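Local coordinates for protein CD180 antigen (Mus musculus, PDB 3T6Q) that may cooperate with MD-1 and TLR4 in the innate immune response of B cells to bacterial lipopolysaccharide, leading to NF-kappa-B activation, at residues Asp366-Gln371 and Leu389-Glu394; Pro400-Leu405 and Gln422-Leu427; Asp446-Leu451 and Gln473-Leu478. All coordinates share one frame; numbering follows the deposited sequence.

Contact 1. Residues Asp366-Gln371 and Leu389-Glu394; sequences DCCNLQ and LSLKTE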
loop_
_atom_site.group_PDB
_atom_site.type_symbol
_atom_site.label_atom_id
_atom_site.label_comp_id
_atom_site.label_asym_id
_atom_site.label_seq_id
_atom_site.Cartn_x
_atom_site.Cartn_y
_atom_site.Cartn_z
ATOM N N ASP A 366 35.336 1.265 -46.423
ATOM C CA ASP A 366 36.493 0.353 -46.245
ATOM C C ASP A 366 36.643 -0.050 -44.773
ATOM O O ASP A 366 37.228 0.683 -43.978
ATOM C CB ASP A 366 37.753 1.056 -46.800
ATOM C CG ASP A 366 39.008 0.169 -46.845
ATOM O OD1 ASP A 366 39.056 -0.914 -46.228
ATOM O OD2 ASP A 366 39.990 0.610 -47.503
ATOM N N CYS A 367 36.127 -1.221 -44.422
ATOM C CA CYS A 367 36.157 -1.698 -43.032
ATOM C C CYS A 367 36.959 -3.001 -43.094
ATOM O O CYS A 367 36.961 -3.638 -44.155
ATOM C CB CYS A 367 34.706 -1.958 -42.549
ATOM S SG CYS A 367 34.493 -2.024 -40.730
ATOM N N CYS A 368 37.667 -3.412 -42.024
ATOM C CA CYS A 368 37.705 -2.732 -40.735
ATOM C C CYS A 368 39.131 -2.555 -40.206
ATOM O O CYS A 368 39.294 -2.324 -39.017
ATOM C CB CYS A 368 36.890 -3.524 -39.707
ATOM S SG CYS A 368 35.180 -3.893 -40.217
ATOM N N ASN A 369 40.153 -2.692 -41.069
ATOM C CA ASN A 369 41.545 -2.514 -40.657
ATOM C C ASN A 369 41.905 -1.152 -40.126
ATOM O O ASN A 369 42.623 -1.057 -39.134
ATOM C CB ASN A 369 42.484 -2.889 -41.807
ATOM C CG ASN A 369 42.247 -4.310 -42.249
ATOM O OD1 ASN A 369 42.282 -5.228 -41.393
ATOM N ND2 ASN A 369 41.930 -4.509 -43.543
ATOM N N LEU A 370 41.406 -0.086 -40.750
ATOM C CA LEU A 370 41.730 1.224 -40.221
ATOM C C LEU A 370 41.034 1.449 -38.867
ATOM O O LEU A 370 41.608 2.027 -37.929
ATOM C CB LEU A 370 41.274 2.322 -41.212
ATOM C CG LEU A 370 41.778 2.355 -42.671
ATOM C CD1 LEU A 370 41.785 3.747 -43.284
ATOM C CD2 LEU A 370 43.140 1.738 -42.862
ATOM N N GLN A 371 39.761 1.052 -38.800
ATOM C CA GLN A 371 38.923 1.313 -37.624
ATOM C C GLN A 371 39.368 0.547 -36.390
ATOM O O GLN A 371 39.332 1.076 -35.271
ATOM C CB GLN A 371 37.450 1.000 -37.948
ATOM C CG GLN A 371 36.877 1.895 -39.069
ATOM C CD GLN A 371 37.138 1.375 -40.483
ATOM O OE1 GLN A 371 37.911 0.444 -40.687
ATOM N NE2 GLN A 371 36.487 1.991 -41.470
ATOM N N LEU A 389 28.571 -1.625 -44.670
ATOM C CA LEU A 389 30.003 -1.707 -44.573
ATOM C C LEU A 389 30.528 -2.360 -45.858
ATOM O O LEU A 389 30.032 -3.433 -46.283
ATOM C CB LEU A 389 30.400 -2.593 -43.360
ATOM C CG LEU A 389 29.758 -2.199 -42.017
ATOM C CD1 LEU A 389 30.240 -3.153 -40.911
ATOM C CD2 LEU A 389 30.123 -0.738 -41.640
ATOM N N SER A 390 31.528 -1.734 -46.459
ATOM C CA SER A 390 32.202 -2.314 -47.632
ATOM C C SER A 390 33.432 -3.022 -47.111
ATOM O O SER A 390 34.230 -2.416 -46.385
ATOM C CB SER A 390 32.605 -1.195 -48.585
ATOM O OG SER A 390 31.452 -0.491 -49.020
ATOM N N LEU A 391 33.575 -4.292 -47.459
ATOM C CA LEU A 391 34.720 -5.090 -46.997
ATOM C C LEU A 391 35.558 -5.536 -48.202
ATOM O O LEU A 391 35.033 -6.160 -49.134
ATOM C CB LEU A 391 34.270 -6.321 -46.191
ATOM C CG LEU A 391 33.174 -6.171 -45.139
ATOM C CD1 LEU A 391 32.852 -7.532 -44.540
ATOM C CD2 LEU A 391 33.612 -5.213 -44.045
ATOM N N LYS A 392 36.847 -5.209 -48.178
ATOM C CA LYS A 392 37.790 -5.759 -49.160
ATOM C C LYS A 392 38.415 -7.080 -48.632
ATOM O O LYS A 392 38.140 -7.495 -47.514
ATOM C CB LYS A 392 38.858 -4.731 -49.511
ATOM C CG LYS A 392 38.320 -3.458 -50.183
ATOM C CD LYS A 392 39.331 -2.315 -50.093
ATOM C CE LYS A 392 38.695 -0.939 -50.339
ATOM N NZ LYS A 392 38.063 -0.826 -51.688
ATOM N N THR A 393 39.251 -7.738 -49.444
ATOM C CA THR A 393 39.893 -8.969 -48.996
ATOM C C THR A 393 40.693 -8.708 -47.709
ATOM O O THR A 393 41.299 -7.658 -47.555
ATOM C CB THR A 393 40.781 -9.549 -50.125
ATOM O OG1 THR A 393 39.927 -10.189 -51.084
ATOM C CG2 THR A 393 41.765 -10.603 -49.563
ATOM N N GLU A 394 40.653 -9.654 -46.779
ATOM C CA GLU A 394 41.349 -9.520 -45.488
ATOM C C GLU A 394 40.963 -8.243 -44.725
ATOM O O GLU A 394 41.808 -7.439 -44.316
ATOM C CB GLU A 394 42.859 -9.636 -45.635
ATOM C CG GLU A 394 43.458 -10.261 -44.391
ATOM C CD GLU A 394 44.957 -10.429 -44.503
ATOM O OE1 GLU A 394 45.530 -11.175 -43.678
ATOM O OE2 GLU A 394 45.546 -9.797 -45.405
HETATM O O HOH W 1 38.234 -3.762 -46.276
#
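Leu391 packs against Cys367 through one methyl: its CD2 lies 3.7 Å from CB of Cys367 and reaches on to SG of Cys368 at 4.3 Å. Alongside this apolar patch the backbones are tied by a hydrogen bond from Cys367 N to Ser390 O, 3.0 Å long, with the donor set almost straight out from the carbonyl (C=O...N angle 173°). A second tie comes from a side chain. Asn369 holds CG beside its own backbone N (chi1 -58°), and its ND2 donates to Glu394 O at 3.0 Å; the acceptor lies close to the amide plane, while the donor is tilted 15° from the carbonyl plane. An amide suits this place because its other end works too: OD1 accepts from the backbone N of Glu398. At the more open end, Asp366 and Lys392 cross at about a right angle. The carboxylate meets the aliphatic part of the lysine, OD2 to CE 3.5 Å, and the charged NZ stays too far away for a salt bridge. A water accepts from Lys392 N at 2.8 Å and lies beside Asp366 OD1 and Cys367 O.

Behind this first shell, adjacent Cys367 and Cys368 are joined by a disulfide (SG to SG 2.1 Å) across a cis peptide bond, a vicinal disulfide whose small ring stiffens the chain just after the corner at Asp366. Buried Gln371 donates from NE2 to Asp366 O, 2.9 Å away, across the turn. The contact joins repeats LRR 12 and LRR 13. On the side of strand 389-391 turned to the next repeat runs strand 412-413, its parallel partner, where Leu389 and Leu391 both touch Leu412.

Contact 2. Residues Pro400-Leu405 and Gln422-Leu427; sequences PQLELL and QNLHLL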
loop_
_atom_site.group_PDB
_atom_site.type_symbol
_atom_site.label_atom_id
_atom_site.label_comp_id
_atom_site.label_asym_id
_atom_site.label_seq_id
_atom_site.Cartn_x
_atom_site.Cartn_y
_atom_site.Cartn_z
ATOM N N PRO A 400 43.445 -10.837 -36.060
ATOM C CA PRO A 400 43.571 -12.233 -36.511
ATOM C C PRO A 400 43.062 -13.290 -35.539
ATOM O O PRO A 400 42.819 -14.412 -35.966
ATOM C CB PRO A 400 45.088 -12.399 -36.744
ATOM C CG PRO A 400 45.733 -11.362 -35.898
ATOM C CD PRO A 400 44.763 -10.226 -35.740
ATOM N N GLN A 401 42.875 -12.944 -34.259
ATOM C CA GLN A 401 42.468 -13.915 -33.227
ATOM C C GLN A 401 40.969 -13.980 -33.030
ATOM O O GLN A 401 40.529 -14.589 -32.069
ATOM C CB GLN A 401 43.081 -13.587 -31.848
ATOM C CG GLN A 401 44.545 -13.205 -31.871
ATOM C CD GLN A 401 45.439 -14.400 -31.916
ATOM O OE1 GLN A 401 46.288 -14.579 -31.038
ATOM N NE2 GLN A 401 45.257 -15.239 -32.922
ATOM N N LEU A 402 40.183 -13.370 -33.914
ATOM C CA LEU A 402 38.724 -13.269 -33.649
ATOM C C LEU A 402 38.144 -14.668 -33.556
ATOM O O LEU A 402 38.473 -15.504 -34.400
ATOM C CB LEU A 402 38.051 -12.522 -34.828
ATOM C CG LEU A 402 37.128 -11.321 -34.614
ATOM C CD1 LEU A 402 37.421 -10.454 -33.387
ATOM C CD2 LEU A 402 37.040 -10.498 -35.902
ATOM N N GLU A 403 37.239 -14.906 -32.585
ATOM C CA GLU A 403 36.528 -16.190 -32.504
ATOM C C GLU A 403 35.039 -16.050 -32.796
ATOM O O GLU A 403 34.392 -17.026 -33.173
ATOM C CB GLU A 403 36.665 -16.819 -31.103
ATOM C CG GLU A 403 38.133 -17.026 -30.753
ATOM C CD GLU A 403 38.350 -17.911 -29.552
ATOM O OE1 GLU A 403 37.493 -17.940 -28.635
ATOM O OE2 GLU A 403 39.418 -18.552 -29.524
ATOM N N LEU A 404 34.506 -14.853 -32.585
ATOM C CA LEU A 404 33.107 -14.611 -32.901
ATOM C C LEU A 404 33.022 -13.272 -33.628
ATOM O O LEU A 404 33.654 -12.317 -33.200
ATOM C CB LEU A 404 32.256 -14.576 -31.620
ATOM C CG LEU A 404 30.738 -14.365 -31.905
ATOM C CD1 LEU A 404 29.906 -15.101 -30.882
ATOM C CD2 LEU A 404 30.353 -12.867 -31.922
ATOM N N LEU A 405 32.252 -13.231 -34.721
ATOM C CA LEU A 405 32.038 -11.994 -35.497
ATOM C C LEU A 405 30.527 -11.883 -35.813
ATOM O O LEU A 405 29.981 -12.788 -36.441
ATOM C CB LEU A 405 32.842 -12.100 -36.788
ATOM C CG LEU A 405 33.335 -10.841 -37.534
ATOM C CD1 LEU A 405 33.599 -11.007 -39.036
ATOM C CD2 LEU A 405 32.701 -9.485 -37.147
ATOM N N GLN A 422 39.452 -13.655 -44.953
ATOM C CA GLN A 422 40.713 -14.370 -45.161
ATOM C C GLN A 422 41.594 -14.276 -43.897
ATOM O O GLN A 422 41.671 -13.217 -43.321
ATOM C CB GLN A 422 41.435 -13.699 -46.324
ATOM C CG GLN A 422 42.759 -14.318 -46.712
ATOM C CD GLN A 422 43.283 -13.749 -48.020
ATOM O OE1 GLN A 422 42.783 -14.084 -49.082
ATOM N NE2 GLN A 422 44.277 -12.869 -47.940
ATOM N N ASN A 423 42.269 -15.360 -43.494
ATOM C CA ASN A 423 43.175 -15.295 -42.326
ATOM C C ASN A 423 42.442 -14.962 -40.988
ATOM O O ASN A 423 43.002 -14.383 -40.074
ATOM C CB ASN A 423 44.354 -14.325 -42.593
ATOM C CG ASN A 423 45.296 -14.808 -43.726
ATOM O OD1 ASN A 423 45.388 -15.998 -44.018
ATOM N ND2 ASN A 423 46.009 -13.872 -44.346
ATOM N N LEU A 424 41.183 -15.375 -40.880
ATOM C CA LEU A 424 40.538 -15.447 -39.579
ATOM C C LEU A 424 40.475 -16.933 -39.189
ATOM O O LEU A 424 39.392 -17.543 -39.079
ATOM C CB LEU A 424 39.137 -14.828 -39.618
ATOM C CG LEU A 424 39.103 -13.297 -39.711
ATOM C CD1 LEU A 424 37.632 -12.832 -39.779
ATOM C CD2 LEU A 424 39.864 -12.635 -38.555
ATOM N N HIS A 425 41.667 -17.493 -38.990
ATOM C CA HIS A 425 41.843 -18.922 -38.761
ATOM C C HIS A 425 41.351 -19.424 -37.446
ATOM O O HIS A 425 41.353 -20.610 -37.239
ATOM C CB HIS A 425 43.335 -19.253 -38.881
ATOM C CG HIS A 425 43.846 -19.300 -40.301
ATOM N ND1 HIS A 425 43.133 -18.838 -41.364
ATOM C CD2 HIS A 425 45.070 -19.745 -40.815
ATOM C CE1 HIS A 425 43.847 -19.017 -42.494
ATOM N NE2 HIS A 425 45.032 -19.568 -42.158
ATOM N N LEU A 426 40.971 -18.557 -36.498
ATOM C CA LEU A 426 40.373 -19.049 -35.246
ATOM C C LEU A 426 38.853 -18.767 -35.162
ATOM O O LEU A 426 38.246 -19.051 -34.157
ATOM C CB LEU A 426 41.068 -18.404 -34.023
ATOM C CG LEU A 426 42.584 -18.726 -33.819
ATOM C CD1 LEU A 426 43.136 -17.974 -32.598
ATOM C CD2 LEU A 426 42.771 -20.236 -33.632
ATOM N N LEU A 427 38.266 -18.164 -36.187
ATOM C CA LEU A 427 36.848 -17.754 -36.074
ATOM C C LEU A 427 35.977 -19.010 -36.058
ATOM O O LEU A 427 36.139 -19.891 -36.938
ATOM C CB LEU A 427 36.448 -16.871 -37.253
ATOM C CG LEU A 427 35.080 -16.168 -37.056
ATOM C CD1 LEU A 427 35.166 -15.017 -36.047
ATOM C CD2 LEU A 427 34.671 -15.604 -38.424
HETATM O O HOH W 2 40.498 -15.739 -36.313
HETATM O O HOH W 3 44.066 -16.102 -37.726
#
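Leu427 turns CG anti to its backbone N (chi1 -168°), and its chi2 of 74° then carries CD1 against the chain at Glu403-Leu405; Leu424 instead keeps CG beside its N (chi1 -73°) and has CD2 4.1 Å from CB of Leu402. This is the leucine-rich repeat solenoid at the point where one coil, entering strand 404-406, is covered by the type I turn Leu424-Leu427 of the next. The Leu427 methyl is wedged in, with CD1 3.4 Å from C of Glu403 and 3.8 Å from CB of Leu405. Branched leucines suit these inward positions because two methyls at the end of a short stem can pack against both the neighbouring backbone and its side chains. Further in, Leu405 also packs on Leu381 and Leu430 of the flanking strands, whereas Leu404 faces outward and touches N-linked sugar. Near the surface, Gln401 and Leu426 run side by side in the same direction, NE2 to CD1 3.5 Å.

No direct hydrogen bond crosses between the segments. Leu427 N is used within its own turn, by Leu424 O, and water does the bridging. One water donates to Leu402 O and accepts from Leu426 N; another donates to Asn423 O and accepts from His425 N. Both also donate to Pro400 O, each at 2.7 Å from that single oxygen.

Contact 3. Residues Asp446-Leu451 and Gln473-Leu478; sequences DGLPAL and QTLGRL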
loop_
_atom_site.group_PDB
_atom_site.type_symbol
_atom_site.label_atom_id
_atom_site.label_comp_id
_atom_site.label_asym_id
_atom_site.label_seq_id
_atom_site.Cartn_x
_atom_site.Cartn_y
_atom_site.Cartn_z
ATOM N N ASP A 446 36.649 -17.933 -47.987
ATOM C CA ASP A 446 38.032 -18.390 -47.867
ATOM C C ASP A 446 38.670 -17.871 -46.587
ATOM O O ASP A 446 38.463 -16.712 -46.197
ATOM C CB ASP A 446 38.885 -17.900 -49.043
ATOM C CG ASP A 446 38.610 -18.646 -50.353
ATOM O OD1 ASP A 446 38.063 -19.755 -50.337
ATOM O OD2 ASP A 446 38.961 -18.102 -51.419
ATOM N N GLY A 447 39.468 -18.718 -45.948
ATOM C CA GLY A 447 40.234 -18.299 -44.796
ATOM C C GLY A 447 39.520 -18.527 -43.477
ATOM O O GLY A 447 39.936 -17.998 -42.457
ATOM N N LEU A 448 38.474 -19.366 -43.487
ATOM C CA LEU A 448 37.737 -19.724 -42.270
ATOM C C LEU A 448 37.819 -21.235 -41.962
ATOM O O LEU A 448 36.791 -21.899 -41.857
ATOM C CB LEU A 448 36.262 -19.295 -42.397
ATOM C CG LEU A 448 36.148 -17.780 -42.622
ATOM C CD1 LEU A 448 34.681 -17.471 -42.943
ATOM C CD2 LEU A 448 36.650 -17.056 -41.383
ATOM N N PRO A 449 39.047 -21.772 -41.796
ATOM C CA PRO A 449 39.167 -23.227 -41.550
ATOM C C PRO A 449 38.567 -23.734 -40.239
ATOM O O PRO A 449 38.230 -24.917 -40.148
ATOM C CB PRO A 449 40.709 -23.454 -41.573
ATOM C CG PRO A 449 41.283 -22.118 -41.118
ATOM C CD PRO A 449 40.363 -21.103 -41.802
ATOM N N ALA A 450 38.441 -22.880 -39.230
ATOM C CA ALA A 450 37.884 -23.297 -37.913
ATOM C C ALA A 450 36.402 -23.029 -37.760
ATOM O O ALA A 450 35.825 -23.376 -36.736
ATOM C CB ALA A 450 38.647 -22.608 -36.768
ATOM N N LEU A 451 35.778 -22.398 -38.761
ATOM C CA LEU A 451 34.370 -21.990 -38.628
ATOM C C LEU A 451 33.429 -23.162 -38.331
ATOM O O LEU A 451 33.371 -24.124 -39.115
ATOM C CB LEU A 451 33.860 -21.222 -39.865
ATOM C CG LEU A 451 32.587 -20.410 -39.547
ATOM C CD1 LEU A 451 32.934 -19.238 -38.600
ATOM C CD2 LEU A 451 31.901 -19.891 -40.816
ATOM N N GLN A 473 31.386 -24.359 -49.695
ATOM C CA GLN A 473 32.170 -25.587 -49.861
ATOM C C GLN A 473 33.610 -25.492 -49.270
ATOM O O GLN A 473 34.281 -26.512 -49.130
ATOM C CB GLN A 473 32.169 -26.047 -51.336
ATOM C CG GLN A 473 30.787 -26.350 -51.954
ATOM C CD GLN A 473 30.344 -27.814 -51.826
ATOM O OE1 GLN A 473 30.317 -28.362 -50.735
ATOM N NE2 GLN A 473 29.956 -28.436 -52.954
ATOM N N THR A 474 34.057 -24.288 -48.893
ATOM C CA THR A 474 35.340 -24.123 -48.174
ATOM C C THR A 474 35.265 -24.297 -46.650
ATOM O O THR A 474 36.295 -24.207 -45.980
ATOM C CB THR A 474 36.012 -22.741 -48.457
ATOM O OG1 THR A 474 35.163 -21.654 -48.005
ATOM C CG2 THR A 474 36.358 -22.575 -49.941
ATOM N N LEU A 475 34.070 -24.526 -46.100
ATOM C CA LEU A 475 33.893 -24.518 -44.635
ATOM C C LEU A 475 33.917 -25.952 -44.055
ATOM O O LEU A 475 32.926 -26.459 -43.535
ATOM C CB LEU A 475 32.594 -23.735 -44.252
ATOM C CG LEU A 475 32.622 -22.280 -44.772
ATOM C CD1 LEU A 475 31.260 -21.629 -44.572
ATOM C CD2 LEU A 475 33.716 -21.450 -44.094
ATOM N N GLY A 476 35.065 -26.615 -44.156
ATOM C CA GLY A 476 35.184 -28.027 -43.746
ATOM C C GLY A 476 34.838 -28.336 -42.297
ATOM O O GLY A 476 34.426 -29.462 -42.014
ATOM N N ARG A 477 34.995 -27.379 -41.361
ATOM C CA ARG A 477 34.619 -27.675 -39.955
ATOM C C ARG A 477 33.195 -27.273 -39.566
ATOM O O ARG A 477 32.782 -27.348 -38.387
ATOM C CB ARG A 477 35.645 -27.086 -38.976
ATOM C CG ARG A 477 37.083 -27.451 -39.342
ATOM C CD ARG A 477 37.954 -27.828 -38.159
ATOM N NE ARG A 477 38.223 -29.263 -38.245
ATOM C CZ ARG A 477 38.737 -30.018 -37.280
ATOM N NH1 ARG A 477 39.050 -29.495 -36.101
ATOM N NH2 ARG A 477 38.926 -31.313 -37.501
ATOM N N LEU A 478 32.427 -26.816 -40.544
ATOM C CA LEU A 478 31.098 -26.293 -40.235
ATOM C C LEU A 478 30.176 -27.321 -39.603
ATOM O O LEU A 478 30.005 -28.426 -40.133
ATOM C CB LEU A 478 30.453 -25.716 -41.505
ATOM C CG LEU A 478 29.251 -24.814 -41.226
ATOM C CD1 LEU A 478 29.829 -23.514 -40.625
ATOM C CD2 LEU A 478 28.625 -24.498 -42.595
HETATM O O HOH W 4 34.907 -24.420 -41.405
HETATM O O HOH W 5 37.356 -21.238 -45.447
#
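Asp446 meets Thr474 through one corner of its flat carboxylate: OD1 approaches the methyl CG2 at 3.3 Å, the two side chains crossing at about a right angle, while OD2 has a weak hydrogen bond to Ser419 in the preceding coil. The flat guanidinium of Arg477 leads away from 446-451, so the arginine touches with its stem, CB lying 3.7 Å from Leu451 O. Pro449 points away from 473-478 and touches His425 of the preceding coil.

Beneath these outer residues the leucines pack from coil to coil. Leu475 brings CD2 to 3.7 Å from CB of Leu448: chi1 (-58°) sets CG beside the backbone N, and chi2 (171°) then sets the direction of the branch. Leu451 lies side by side with both Leu475 and Leu478, all pointing the same way, and its CD2 is 4.2 Å from Leu478 CD1. Purely apolar chains fit here, since they point into the interior, where Leu454 and Leu430 continue the packing.

Water replaces direct backbone bonding. One molecule accepts from Arg477 N at 3.0 Å and donates to Leu448 O and Leu451 O; a second accepts from Leu448 N at 2.9 Å and donates to Thr474 O. Two successive type I turns, Leu448-Leu451 and Leu475-Leu478, lie one over the other, each leading to its strand, as successive coils do in a leucine-rich repeat solenoid.

All three contacts are partly buried and join successive coils of one solenoid, but at different places on the coil. Contacts 2 and 3 lie at equivalent places, where the chain runs into the strands of the long parallel array; in both, leucines pack inside and waters link the two segments, between which no direct hydrogen bond is made. Contact 1 lies farther round the coil, includes strand 389-391 of the separate two-stranded pair with 412-413, and is crossed by direct hydrogen bonds, with a disulfide inside one of its segments. Glu394 of contact 1 probably bonds Asn423 of contact 2, and Leu424 and His425 of contact 2 pack against Leu448 and Ala450 of contact 3.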